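Local coordinates for REP protein (Adeno-associated virus 5, PDB 1UUT) that probably binds viral DNA and nicks it at the replication origin, as a metal-dependent HUH-type replication initiator, at residues A[6-11]-A[87-92]; A[57-62]-A[117-122]; A[77-82]-A[164-169]; A[156-161]-A[177-182]. All coordinates share one frame; numbering follows the deposited sequence.

Contact 1. Residues A[6-11]-A[87-92]. With MG (magnesium ion), chain E.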
# COMPACT_ATOMS: atom_id res chain seq x y z
N GLU A 6 6.74 5.33 -5.51
CA GLU A 6 5.97 4.15 -5.17
C GLU A 6 6.84 3.15 -4.44
O GLU A 6 7.98 2.90 -4.85
CB GLU A 6 5.36 3.49 -6.41
CG GLU A 6 4.54 2.24 -6.05
CD GLU A 6 3.99 1.48 -7.23
OE1 GLU A 6 4.71 1.30 -8.24
OE2 GLU A 6 2.83 1.03 -7.14
N VAL A 7 6.33 2.62 -3.35
CA VAL A 7 7.04 1.62 -2.58
C VAL A 7 6.09 0.45 -2.50
O VAL A 7 4.91 0.63 -2.23
CB VAL A 7 7.38 2.10 -1.13
CG1 VAL A 7 8.16 1.01 -0.40
CG2 VAL A 7 8.17 3.39 -1.17
N ILE A 8 6.58 -0.73 -2.83
CA ILE A 8 5.76 -1.93 -2.76
C ILE A 8 6.23 -2.76 -1.58
O ILE A 8 7.40 -3.13 -1.49
CB ILE A 8 5.80 -2.73 -4.06
CG1 ILE A 8 5.24 -1.87 -5.20
CG2 ILE A 8 4.97 -3.99 -3.92
CD1 ILE A 8 5.29 -2.54 -6.55
N VAL A 9 5.34 -2.99 -0.63
CA VAL A 9 5.66 -3.78 0.55
C VAL A 9 4.95 -5.13 0.48
O VAL A 9 3.72 -5.19 0.38
CB VAL A 9 5.23 -3.06 1.85
CG1 VAL A 9 5.59 -3.91 3.05
CG2 VAL A 9 5.89 -1.70 1.95
N ARG A 10 5.72 -6.21 0.48
CA ARG A 10 5.17 -7.56 0.45
C ARG A 10 4.84 -7.90 1.89
O ARG A 10 5.73 -8.07 2.72
CB ARG A 10 6.16 -8.57 -0.14
CG ARG A 10 6.34 -8.40 -1.64
CD ARG A 10 7.40 -9.33 -2.20
NE ARG A 10 7.48 -9.20 -3.65
CZ ARG A 10 8.40 -9.78 -4.41
NH1 ARG A 10 9.34 -10.54 -3.88
NH2 ARG A 10 8.37 -9.58 -5.72
N VAL A 11 3.55 -7.92 2.18
CA VAL A 11 3.02 -8.17 3.51
C VAL A 11 2.97 -9.64 3.87
O VAL A 11 2.45 -10.46 3.11
CB VAL A 11 1.60 -7.56 3.62
CG1 VAL A 11 0.96 -7.88 4.96
CG2 VAL A 11 1.67 -6.06 3.40
N TYR A 87 2.09 -13.01 -4.02
CA TYR A 87 2.22 -12.22 -2.80
C TYR A 87 1.09 -11.25 -2.55
O TYR A 87 0.46 -10.73 -3.48
CB TYR A 87 3.49 -11.35 -2.87
CG TYR A 87 4.80 -12.08 -2.95
CD1 TYR A 87 5.52 -12.12 -4.15
CD2 TYR A 87 5.34 -12.72 -1.83
CE1 TYR A 87 6.74 -12.78 -4.23
CE2 TYR A 87 6.57 -13.37 -1.90
CZ TYR A 87 7.26 -13.40 -3.10
OH TYR A 87 8.48 -14.05 -3.18
N PHE A 88 0.87 -10.97 -1.27
CA PHE A 88 -0.08 -9.96 -0.84
C PHE A 88 0.86 -8.76 -0.79
O PHE A 88 1.99 -8.88 -0.30
CB PHE A 88 -0.56 -10.24 0.59
CG PHE A 88 -1.76 -11.13 0.68
CD1 PHE A 88 -1.62 -12.52 0.61
CD2 PHE A 88 -3.02 -10.59 0.88
CE1 PHE A 88 -2.72 -13.35 0.76
CE2 PHE A 88 -4.14 -11.42 1.02
CZ PHE A 88 -3.98 -12.81 0.96
N HIS A 89 0.45 -7.62 -1.33
CA HIS A 89 1.35 -6.48 -1.30
C HIS A 89 0.65 -5.14 -1.31
O HIS A 89 -0.44 -4.99 -1.86
CB HIS A 89 2.35 -6.56 -2.45
CG HIS A 89 1.71 -6.76 -3.78
ND1 HIS A 89 1.30 -7.98 -4.27
CD2 HIS A 89 1.38 -5.86 -4.74
CE1 HIS A 89 0.74 -7.79 -5.46
NE2 HIS A 89 0.77 -6.51 -5.80
N LEU A 90 1.29 -4.19 -0.65
CA LEU A 90 0.81 -2.82 -0.55
C LEU A 90 1.47 -1.97 -1.60
O LEU A 90 2.70 -1.95 -1.70
CB LEU A 90 1.19 -2.22 0.80
CG LEU A 90 0.27 -2.36 2.00
CD1 LEU A 90 0.98 -1.77 3.21
CD2 LEU A 90 -1.04 -1.65 1.73
N HIS A 91 0.67 -1.31 -2.41
CA HIS A 91 1.19 -0.38 -3.41
C HIS A 91 1.04 0.95 -2.69
O HIS A 91 -0.08 1.40 -2.44
CB HIS A 91 0.35 -0.39 -4.68
CG HIS A 91 0.66 -1.53 -5.59
ND1 HIS A 91 1.42 -1.42 -6.74
CD2 HIS A 91 0.31 -2.84 -5.51
CE1 HIS A 91 1.51 -2.63 -7.30
NE2 HIS A 91 0.85 -3.53 -6.59
N THR A 92 2.16 1.50 -2.25
CA THR A 92 2.16 2.76 -1.53
C THR A 92 2.60 3.89 -2.46
O THR A 92 3.78 4.00 -2.81
CB THR A 92 3.06 2.69 -0.27
OG1 THR A 92 2.82 1.46 0.43
CG2 THR A 92 2.75 3.84 0.66
MG MG E . -0.00 -5.55 -8.02
O HOH W 1 3.46 -11.06 0.37
O HOH W 2 2.05 -5.61 -8.35
O HOH W 3 -0.54 -4.73 -9.84
O HOH W 4 -0.86 -7.44 -8.01

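Contact 2. Residues A[57-62]-A[117-122]. With nucleotides of chain C.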
# COMPACT_ATOMS: atom_id res chain seq x y z
N ASP A 57 -2.59 -2.65 7.18
CA ASP A 57 -3.00 -1.34 7.68
C ASP A 57 -2.03 -0.81 8.73
O ASP A 57 -1.77 0.39 8.81
CB ASP A 57 -4.42 -1.39 8.24
CG ASP A 57 -4.95 -0.01 8.59
OD1 ASP A 57 -4.98 0.87 7.70
OD2 ASP A 57 -5.33 0.20 9.76
N ARG A 58 -1.50 -1.71 9.55
CA ARG A 58 -0.52 -1.33 10.58
C ARG A 58 0.76 -0.87 9.86
O ARG A 58 1.34 0.16 10.20
CB ARG A 58 -0.25 -2.53 11.50
CG ARG A 58 0.88 -2.35 12.50
CD ARG A 58 0.57 -1.40 13.65
NE ARG A 58 1.73 -1.34 14.53
CZ ARG A 58 2.02 -0.33 15.35
NH1 ARG A 58 1.23 0.73 15.43
NH2 ARG A 58 3.14 -0.37 16.06
N ILE A 59 1.16 -1.62 8.84
CA ILE A 59 2.35 -1.27 8.07
C ILE A 59 2.12 0.10 7.41
O ILE A 59 2.98 0.98 7.49
CB ILE A 59 2.65 -2.34 6.98
CG1 ILE A 59 3.20 -3.61 7.62
CG2 ILE A 59 3.64 -1.79 5.95
CD1 ILE A 59 3.36 -4.77 6.63
N ARG A 60 0.96 0.27 6.79
CA ARG A 60 0.62 1.52 6.13
C ARG A 60 0.74 2.72 7.07
O ARG A 60 1.43 3.70 6.76
CB ARG A 60 -0.80 1.45 5.58
CG ARG A 60 -1.24 2.74 4.89
CD ARG A 60 -2.71 2.71 4.54
NE ARG A 60 -3.56 2.76 5.72
CZ ARG A 60 -4.03 3.87 6.27
NH1 ARG A 60 -3.75 5.06 5.75
NH2 ARG A 60 -4.77 3.80 7.37
N ARG A 61 0.07 2.65 8.21
CA ARG A 61 0.09 3.74 9.17
C ARG A 61 1.47 4.05 9.74
O ARG A 61 1.83 5.22 9.93
CB ARG A 61 -0.96 3.52 10.26
CG ARG A 61 -2.37 3.63 9.70
CD ARG A 61 -3.44 3.31 10.72
NE ARG A 61 -3.42 1.90 11.09
CZ ARG A 61 -2.92 1.44 12.23
NH1 ARG A 61 -2.39 2.28 13.11
NH2 ARG A 61 -2.96 0.14 12.50
N VAL A 62 2.26 3.01 10.01
CA VAL A 62 3.62 3.22 10.51
C VAL A 62 4.43 3.88 9.38
O VAL A 62 5.11 4.89 9.60
CB VAL A 62 4.27 1.89 10.94
CG1 VAL A 62 5.75 2.10 11.26
CG2 VAL A 62 3.55 1.36 12.16
N LYS A 117 10.95 -3.56 13.77
CA LYS A 117 10.96 -3.30 15.20
C LYS A 117 9.58 -3.20 15.85
O LYS A 117 9.28 -3.94 16.79
CB LYS A 117 11.75 -2.02 15.49
CG LYS A 117 11.75 -1.58 16.95
CD LYS A 117 12.42 -0.22 17.11
CE LYS A 117 12.37 0.26 18.57
NZ LYS A 117 12.79 1.68 18.73
N VAL A 118 8.72 -2.33 15.31
CA VAL A 118 7.39 -2.10 15.89
C VAL A 118 6.18 -2.88 15.34
O VAL A 118 5.08 -2.75 15.88
CB VAL A 118 7.06 -0.59 15.94
CG1 VAL A 118 8.19 0.18 16.61
CG2 VAL A 118 6.78 -0.04 14.54
N VAL A 119 6.38 -3.67 14.29
CA VAL A 119 5.28 -4.45 13.72
C VAL A 119 5.55 -5.94 13.80
O VAL A 119 4.65 -6.73 14.10
CB VAL A 119 4.98 -4.08 12.23
CG1 VAL A 119 3.76 -4.86 11.71
CG2 VAL A 119 4.74 -2.58 12.08
N PHE A 120 6.79 -6.35 13.56
CA PHE A 120 7.11 -7.77 13.56
C PHE A 120 7.93 -8.29 14.71
O PHE A 120 8.60 -9.31 14.58
CB PHE A 120 7.73 -8.14 12.21
CG PHE A 120 6.85 -7.82 11.04
CD1 PHE A 120 7.23 -6.88 10.10
CD2 PHE A 120 5.59 -8.42 10.93
CE1 PHE A 120 6.38 -6.52 9.05
CE2 PHE A 120 4.72 -8.07 9.89
CZ PHE A 120 5.12 -7.12 8.95
N GLN A 121 7.87 -7.59 15.84
CA GLN A 121 8.60 -8.00 17.05
C GLN A 121 10.09 -8.28 16.82
O GLN A 121 10.64 -9.24 17.35
CB GLN A 121 7.91 -9.20 17.70
CG GLN A 121 6.42 -8.96 17.99
CD GLN A 121 5.79 -10.06 18.81
OE1 GLN A 121 6.48 -10.94 19.32
NE2 GLN A 121 4.48 -10.01 18.95
N GLY A 122 10.71 -7.44 16.00
CA GLY A 122 12.13 -7.59 15.72
C GLY A 122 12.47 -8.71 14.75
O GLY A 122 13.65 -8.93 14.48
P DT C 7 -1.89 -3.21 22.34
OP1 DT C 7 -2.59 -4.51 22.19
OP2 DT C 7 -0.88 -3.04 23.42
O5' DT C 7 -1.12 -2.88 20.98
C5' DT C 7 -1.83 -2.85 19.75
C4' DT C 7 -0.96 -2.26 18.67
O4' DT C 7 0.27 -3.02 18.54
C3' DT C 7 -1.61 -2.30 17.29
O3' DT C 7 -1.20 -1.15 16.56
C2' DT C 7 -1.02 -3.54 16.67
C1' DT C 7 0.40 -3.47 17.20
N1 DT C 7 1.14 -4.74 17.20
C2 DT C 7 2.08 -4.91 16.21
O2 DT C 7 2.30 -4.08 15.35
N3 DT C 7 2.74 -6.11 16.26
C4 DT C 7 2.56 -7.13 17.17
O4 DT C 7 3.25 -8.14 17.09
C5 DT C 7 1.56 -6.89 18.17
C7 DT C 7 1.28 -7.96 19.19
C6 DT C 7 0.90 -5.72 18.15
P DT C 8 -2.29 -0.06 16.12
OP1 DT C 8 -3.47 -0.79 15.60
OP2 DT C 8 -1.58 0.91 15.24
O5' DT C 8 -2.70 0.67 17.47
C5' DT C 8 -1.74 1.41 18.23
C4' DT C 8 -2.23 2.81 18.49
O4' DT C 8 -1.21 3.51 19.25
C3' DT C 8 -2.46 3.66 17.24
O3' DT C 8 -3.55 4.57 17.46
C2' DT C 8 -1.16 4.43 17.09
C1' DT C 8 -0.78 4.66 18.54
N1 DT C 8 0.67 4.84 18.79
C2 DT C 8 1.58 3.95 18.23
O2 DT C 8 1.25 3.00 17.55
N3 DT C 8 2.89 4.23 18.52
C4 DT C 8 3.38 5.26 19.28
O4 DT C 8 4.60 5.37 19.46
C5 DT C 8 2.38 6.15 19.84
C7 DT C 8 2.82 7.31 20.68
C6 DT C 8 1.10 5.90 19.56
P DT C 9 -3.99 5.61 16.32
OP1 DT C 9 -5.25 6.26 16.77
OP2 DT C 9 -3.97 4.89 15.02
O5' DT C 9 -2.84 6.70 16.30
C5' DT C 9 -2.71 7.60 17.39
C4' DT C 9 -1.62 8.61 17.12
O4' DT C 9 -0.33 7.96 17.19
C3' DT C 9 -1.69 9.32 15.76
O3' DT C 9 -1.56 10.73 15.90
C2' DT C 9 -0.48 8.78 15.02
C1' DT C 9 0.49 8.43 16.14
N1 DT C 9 1.42 7.35 15.77
C2 DT C 9 2.68 7.32 16.34
O2 DT C 9 3.05 8.12 17.18
N3 DT C 9 3.48 6.32 15.88
C4 DT C 9 3.17 5.36 14.94
O4 DT C 9 4.01 4.52 14.61
C5 DT C 9 1.84 5.43 14.40
C7 DT C 9 1.41 4.43 13.37
C6 DT C 9 1.04 6.41 14.84

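Contact 3. Residues A[77-82]-A[164-169]. With MG (magnesium ion), chain E.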
# COMPACT_ATOMS: atom_id res chain seq x y z
N PHE A 77 -1.29 10.60 -0.52
CA PHE A 77 -1.04 9.20 -0.79
C PHE A 77 -2.27 8.48 -1.30
O PHE A 77 -3.41 8.93 -1.15
CB PHE A 77 -0.56 8.49 0.50
CG PHE A 77 -1.63 8.36 1.58
CD1 PHE A 77 -2.55 7.32 1.55
CD2 PHE A 77 -1.71 9.29 2.62
CE1 PHE A 77 -3.54 7.20 2.52
CE2 PHE A 77 -2.70 9.17 3.61
CZ PHE A 77 -3.62 8.12 3.56
N PHE A 78 -2.01 7.35 -1.93
CA PHE A 78 -3.06 6.45 -2.38
C PHE A 78 -2.38 5.12 -2.16
O PHE A 78 -1.34 4.85 -2.74
CB PHE A 78 -3.45 6.61 -3.85
CG PHE A 78 -4.65 5.77 -4.23
CD1 PHE A 78 -5.92 6.34 -4.28
CD2 PHE A 78 -4.51 4.41 -4.46
CE1 PHE A 78 -7.04 5.55 -4.53
CE2 PHE A 78 -5.63 3.61 -4.71
CZ PHE A 78 -6.90 4.18 -4.74
N VAL A 79 -2.92 4.33 -1.23
CA VAL A 79 -2.35 3.03 -0.92
C VAL A 79 -3.39 1.97 -1.23
O VAL A 79 -4.56 2.13 -0.87
CB VAL A 79 -1.97 2.94 0.59
CG1 VAL A 79 -1.44 1.56 0.93
CG2 VAL A 79 -0.94 4.00 0.92
N GLN A 80 -2.98 0.90 -1.89
CA GLN A 80 -3.90 -0.17 -2.25
C GLN A 80 -3.30 -1.52 -1.87
O GLN A 80 -2.15 -1.81 -2.20
CB GLN A 80 -4.20 -0.12 -3.76
CG GLN A 80 -5.19 -1.18 -4.25
CD GLN A 80 -5.82 -0.83 -5.59
OE1 GLN A 80 -6.65 0.06 -5.68
NE2 GLN A 80 -5.43 -1.54 -6.63
N PHE A 81 -4.04 -2.30 -1.09
CA PHE A 81 -3.60 -3.61 -0.66
C PHE A 81 -4.14 -4.63 -1.67
O PHE A 81 -5.35 -4.66 -1.95
CB PHE A 81 -4.13 -3.92 0.74
CG PHE A 81 -3.53 -5.14 1.36
CD1 PHE A 81 -4.32 -6.00 2.12
CD2 PHE A 81 -2.19 -5.43 1.19
CE1 PHE A 81 -3.76 -7.13 2.70
CE2 PHE A 81 -1.63 -6.56 1.76
CZ PHE A 81 -2.41 -7.41 2.52
N GLU A 82 -3.26 -5.46 -2.22
CA GLU A 82 -3.66 -6.44 -3.21
C GLU A 82 -3.22 -7.86 -2.89
O GLU A 82 -2.20 -8.07 -2.23
CB GLU A 82 -3.10 -6.06 -4.57
CG GLU A 82 -3.60 -4.72 -5.08
CD GLU A 82 -2.88 -4.26 -6.32
OE1 GLU A 82 -2.11 -5.06 -6.88
OE2 GLU A 82 -3.07 -3.10 -6.72
N TRP A 164 -8.20 -3.83 -0.36
CA TRP A 164 -8.57 -2.60 0.33
C TRP A 164 -7.72 -1.47 -0.25
O TRP A 164 -6.72 -1.72 -0.94
CB TRP A 164 -8.28 -2.75 1.83
CG TRP A 164 -9.14 -1.90 2.74
CD1 TRP A 164 -8.85 -0.64 3.20
CD2 TRP A 164 -10.39 -2.26 3.34
NE1 TRP A 164 -9.84 -0.21 4.05
CE2 TRP A 164 -10.80 -1.19 4.16
CE3 TRP A 164 -11.20 -3.40 3.26
CZ2 TRP A 164 -11.99 -1.21 4.90
CZ3 TRP A 164 -12.38 -3.43 4.00
CH2 TRP A 164 -12.76 -2.34 4.81
N ALA A 165 -8.10 -0.23 0.04
CA ALA A 165 -7.35 0.93 -0.44
C ALA A 165 -7.67 2.09 0.50
O ALA A 165 -8.73 2.11 1.13
CB ALA A 165 -7.73 1.28 -1.88
N TRP A 166 -6.73 3.02 0.62
CA TRP A 166 -6.86 4.20 1.48
C TRP A 166 -6.30 5.38 0.69
O TRP A 166 -5.43 5.21 -0.17
CB TRP A 166 -6.01 4.07 2.76
CG TRP A 166 -6.22 2.84 3.63
CD1 TRP A 166 -6.90 2.79 4.81
CD2 TRP A 166 -5.67 1.53 3.42
NE1 TRP A 166 -6.80 1.53 5.35
CE2 TRP A 166 -6.05 0.73 4.52
CE3 TRP A 166 -4.88 0.95 2.41
CZ2 TRP A 166 -5.68 -0.61 4.65
CZ3 TRP A 166 -4.52 -0.39 2.53
CH2 TRP A 166 -4.92 -1.15 3.64
N THR A 167 -6.77 6.59 1.00
CA THR A 167 -6.27 7.77 0.32
C THR A 167 -6.72 9.05 1.00
O THR A 167 -7.73 9.06 1.69
CB THR A 167 -6.73 7.83 -1.16
OG1 THR A 167 -6.06 8.91 -1.82
CG2 THR A 167 -8.24 8.09 -1.26
N ASN A 168 -5.92 10.10 0.85
CA ASN A 168 -6.27 11.40 1.41
C ASN A 168 -6.42 12.40 0.26
O ASN A 168 -6.43 13.62 0.46
CB ASN A 168 -5.25 11.88 2.46
CG ASN A 168 -3.86 12.05 1.88
OD1 ASN A 168 -3.61 11.74 0.72
ND2 ASN A 168 -2.94 12.50 2.71
N LEU A 169 -6.53 11.87 -0.96
CA LEU A 169 -6.73 12.65 -2.18
C LEU A 169 -8.24 12.69 -2.37
O LEU A 169 -8.85 11.66 -2.67
CB LEU A 169 -6.08 11.95 -3.38
CG LEU A 169 -4.55 11.87 -3.44
CD1 LEU A 169 -4.11 10.82 -4.45
CD2 LEU A 169 -4.00 13.24 -3.79
MG MG E . -0.00 -5.55 -8.02
O HOH W 2 2.05 -5.61 -8.35
O HOH W 3 -0.54 -4.73 -9.84
O HOH W 4 -0.86 -7.44 -8.01

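Contact 4. Residues A[156-161]-A[177-182]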
# COMPACT_ATOMS: atom_id res chain seq x y z
N PRO A 156 -8.53 -0.03 -11.64
CA PRO A 156 -9.17 -1.19 -12.29
C PRO A 156 -9.12 -2.54 -11.57
O PRO A 156 -9.72 -3.52 -12.04
CB PRO A 156 -8.51 -1.24 -13.66
CG PRO A 156 -7.17 -0.64 -13.42
CD PRO A 156 -7.48 0.52 -12.51
N LYS A 157 -8.39 -2.63 -10.46
CA LYS A 157 -8.32 -3.90 -9.75
C LYS A 157 -9.67 -4.20 -9.09
O LYS A 157 -10.32 -3.31 -8.56
CB LYS A 157 -7.22 -3.87 -8.68
CG LYS A 157 -5.94 -4.61 -9.07
CD LYS A 157 -5.15 -3.86 -10.12
CE LYS A 157 -3.80 -4.52 -10.38
NZ LYS A 157 -3.88 -5.75 -11.21
N VAL A 158 -10.11 -5.45 -9.20
CA VAL A 158 -11.36 -5.87 -8.59
C VAL A 158 -11.05 -7.01 -7.62
O VAL A 158 -9.91 -7.48 -7.55
CB VAL A 158 -12.42 -6.33 -9.64
CG1 VAL A 158 -12.78 -5.17 -10.56
CG2 VAL A 158 -11.92 -7.50 -10.43
N GLN A 159 -12.05 -7.42 -6.85
CA GLN A 159 -11.88 -8.49 -5.88
C GLN A 159 -11.79 -9.82 -6.62
O GLN A 159 -12.44 -9.99 -7.65
CB GLN A 159 -13.05 -8.51 -4.89
CG GLN A 159 -13.16 -7.25 -4.07
CD GLN A 159 -14.24 -7.33 -3.03
OE1 GLN A 159 -15.41 -7.05 -3.30
NE2 GLN A 159 -13.86 -7.71 -1.82
N PRO A 160 -11.06 -10.81 -6.07
CA PRO A 160 -10.31 -10.76 -4.81
C PRO A 160 -8.91 -10.16 -4.86
O PRO A 160 -8.25 -10.05 -3.82
CB PRO A 160 -10.30 -12.23 -4.37
CG PRO A 160 -10.16 -12.94 -5.68
CD PRO A 160 -11.09 -12.18 -6.61
N GLU A 161 -8.44 -9.76 -6.03
CA GLU A 161 -7.12 -9.15 -6.12
C GLU A 161 -7.10 -7.85 -5.31
O GLU A 161 -6.15 -7.59 -4.57
CB GLU A 161 -6.72 -8.89 -7.57
CG GLU A 161 -5.33 -8.29 -7.67
CD GLU A 161 -4.87 -8.09 -9.08
OE1 GLU A 161 -5.70 -8.13 -10.01
OE2 GLU A 161 -3.65 -7.88 -9.27
N LEU A 177 -12.95 2.45 -1.92
CA LEU A 177 -13.65 1.20 -1.65
C LEU A 177 -14.95 1.02 -2.44
O LEU A 177 -15.83 0.27 -2.02
CB LEU A 177 -13.92 1.07 -0.15
CG LEU A 177 -12.70 1.16 0.77
CD1 LEU A 177 -13.13 1.30 2.23
CD2 LEU A 177 -11.80 -0.06 0.57
N ASN A 178 -15.06 1.70 -3.57
CA ASN A 178 -16.25 1.59 -4.40
C ASN A 178 -15.91 1.22 -5.84
O ASN A 178 -15.35 2.03 -6.58
CB ASN A 178 -17.05 2.90 -4.35
CG ASN A 178 -18.45 2.75 -4.93
OD1 ASN A 178 -18.63 2.82 -6.15
ND2 ASN A 178 -19.43 2.52 -4.07
N LEU A 179 -16.26 -0.01 -6.21
CA LEU A 179 -16.02 -0.56 -7.55
C LEU A 179 -16.69 0.23 -8.66
O LEU A 179 -16.09 0.48 -9.70
CB LEU A 179 -16.50 -2.00 -7.59
CG LEU A 179 -15.83 -2.92 -6.58
CD1 LEU A 179 -16.60 -4.22 -6.47
CD2 LEU A 179 -14.39 -3.18 -6.99
N GLU A 180 -17.93 0.65 -8.42
CA GLU A 180 -18.68 1.41 -9.41
C GLU A 180 -17.99 2.75 -9.70
O GLU A 180 -17.97 3.20 -10.85
CB GLU A 180 -20.11 1.63 -8.90
CG GLU A 180 -21.01 2.42 -9.84
CD GLU A 180 -22.42 2.51 -9.31
OE1 GLU A 180 -23.36 2.20 -10.06
OE2 GLU A 180 -22.59 2.87 -8.13
N GLU A 181 -17.44 3.37 -8.67
CA GLU A 181 -16.74 4.65 -8.82
C GLU A 181 -15.40 4.45 -9.55
O GLU A 181 -15.00 5.26 -10.39
CB GLU A 181 -16.52 5.30 -7.45
CG GLU A 181 -15.67 6.57 -7.46
CD GLU A 181 -16.34 7.78 -8.09
OE1 GLU A 181 -17.39 7.63 -8.75
OE2 GLU A 181 -15.81 8.89 -7.92
N ARG A 182 -14.71 3.36 -9.21
CA ARG A 182 -13.45 3.01 -9.85
C ARG A 182 -13.69 2.83 -11.35
O ARG A 182 -12.95 3.36 -12.18
CB ARG A 182 -12.90 1.71 -9.26
CG ARG A 182 -12.35 1.88 -7.87
CD ARG A 182 -12.03 0.55 -7.19
NE ARG A 182 -11.18 0.77 -6.03
CZ ARG A 182 -9.87 0.52 -5.99
NH1 ARG A 182 -9.26 0.01 -7.04
NH2 ARG A 182 -9.17 0.86 -4.92

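Contact 1. Residues A[6-11]-A[87-92]
Two donors grip Phe88 O: Val11 N at 3.1 Å, coming from above the carbonyl plane, and a water whose other bond goes to Val11 O. From here segments 6-11 and 87-92 run antiparallel, with Val9-Leu90 and Val7-Thr92 as hydrogen-bonded pairs; Leu90 N lies 2.8 Å from Val9 O. The extended Arg10 lays its guanidinium flat over one face of the Tyr87 ring, planes 11° apart, while its CD makes a CH-pi contact almost on the ring normal. On the same side of the sheet His89 binds the magnesium ion through NE2 at 2.5 Å. With CG set between the backbone N and the carbonyl carbon (chi1 53°), its ring turns back, and ND1 donates to Tyr87 O at 3.0 Å. His91 ND1 donates to Glu6 OE2 at 2.9 Å, within the imidazole plane but above the carboxylate plane. This fixes the ring with NE2 2.6 Å from the magnesium, and Ile8 CG1 lies over one ring face. Glu6 is held in turn by Thr134 through OE1. His89-Leu90-His91 is the His-hydrophobic-His signature of HUH nucleases. Strand 88-95 lies between strands 4-10 and 77-83, and Val7, Val11 and Leu90 pack on helix 50-71.

Contact 2. Residues A[57-62]-A[117-122]
Ile59 and Phe120 meet in the buried part of the contact: Ile59 CD1 abuts the ring edge at CZ, 3.7 Å away, with the two side chains roughly perpendicular. Val119 CG1 sits over the centre of one face of that ring, while CG2 packs on Arg58 CG and Val62 CG2. Toward the surface the packing thins to Val62 CG1 against CG2 of the partly exposed Val118, 4.0 Å apart. The remaining side is polar and filled by thymidines DT7 to DT9 of chain C. Arg58, bent at chi2 (72°), threads between protein and DNA, its guanidinium lying between Val62 CG2 on one face and the DT7 sugar on the other. NH2 donates almost straight (177°) to Val118 O at 3.1 Å, NE to DT7 O2, and NH1 to both O2 and OP2 of DT8. The base of DT7 is further held by N3 donating to Val119 O at 2.9 Å and by Gln121 NE2 donating to O4, so all three of its polar base positions are met. Arg61 NH1 grips DT8 OP2 at 2.7 Å; Asp57 OD2 accepts from Arg61 NE, which holds that side chain toward the phosphate, while OD1 pairs with Arg60. The arrangement is consistent with the site by which AAV Rep proteins recognise the tip of a terminal-repeat hairpin. Helix 50-71 and the end of helix 101-118 form its walls; Leu115 backs Ile59 and Val62, while helix 24-32 adds Trp29 beside Arg58 and Phe26 beside Phe120.

Contact 3. Residues A[77-82]-A[164-169]
Thr167 OG1 donates to Phe77 O at 2.7 Å, in the carbonyl plane, while Phe77 N donates to Asn168 OD1 at 2.9 Å; the two side chains thus secure the start of strand 77-82. The Asn168 amide lies over one face of the Phe77 ring near CD2 and CE2, planes 35° apart. The chi1 of Phe77, 69°, swings this ring back across the neighbouring strand, where CE1 reaches Trp166 CB. Further along, Val79 and Trp166 form a hydrogen-bonded antiparallel pair, and Phe81 N bonds Trp164 O at 2.7 Å. The CE3-CZ3 side of the Trp166 indole meets Val79 CG1 (3.8 Å from CE3) and, obliquely, Phe81 CB. On the other side of the sheet Phe78 CD1 packs on Thr167 CB, and its CZ on Ala165 CB.

A second shell holds these groups in place. Thr167 OG1 accepts from Leu169 N in an ST turn, Ser75 O takes Asn168 ND2, and Arg60 makes a cation-pi contact with Trp166. Gln80 NE2 donates to Glu82 OE2 at 2.8 Å on the anti side, and Gln80 OE1 is itself held by Arg182. With OE2 so engaged, Glu82 presents OE1 to the magnesium ion at 2.4 Å, alongside His89 NE2, His91 NE2 and three waters. An acidic residue on a strand next to the histidine-bearing strand, sharing its metal, is typical of the HUH nuclease active site on a central antiparallel sheet.

Contact 4. Residues A[156-161]-A[177-182]
Leu179 supplies the apolar side of this surface contact. From the first turn of helix 179-194 its CD2 methyl rests 4.4 Å from Val158 CG1 and equally near Val158 CA, while CD1 comes within 4.4 Å of Gln159 OE1, an oxygen already bonded to Asn44 N. The packing is light, and strand 162-167 extends it, with Leu162 also touching Leu179.

Polar approach across the contact is limited to Arg182 NH1, 3.8 Å from Lys157 O and too far for a hydrogen bond. The extended Arg182 chain, CG beside the backbone N (chi1 -73°), carries the guanidinium to the carbonyls of Leu155 and Ala176 and to Gln80. In this HUH-type fold the loop leads from helix 149-154 into edge strand 162-167, and the C-terminal helix starts against both.

A salt bridge within the loop joins Lys157 NZ to Glu161 OE2 at 2.9 Å, the oxygen being met from above the carboxylate plane. A cis peptide before Pro160 lies between the paired residues.

Capping bonds set the helix start. Asn178 is the N-cap, its OD1 accepting from Glu181 N at 2.8 Å, in the carbonyl plane, and Asp42 takes the amides of Leu179 and Glu180.

Overall arrangement
Contacts 1 and 3 are joined by the pairing of strands 77-83 and 88-95, with His91 N 2.9 Å from Gln80 O, and together they build the magnesium site; their centres are 11 Å apart. On the opposite face of the sheet, helix 50-71 connects them to contact 2: Ile59 CG2 meets Leu90 CD1 at 3.8 Å, and Asp57 OD1 lies 3.0 Å from Trp166 NE1. The DNA held at contact 2 comes no nearer than about 11 Å to any atom of contacts 1 and 3. Contact 4 borders the metal side, where Arg182 NH2 packs 3.4 Å from Ala165 CB of contact 3; its centre is about 26 Å from that of contact 2.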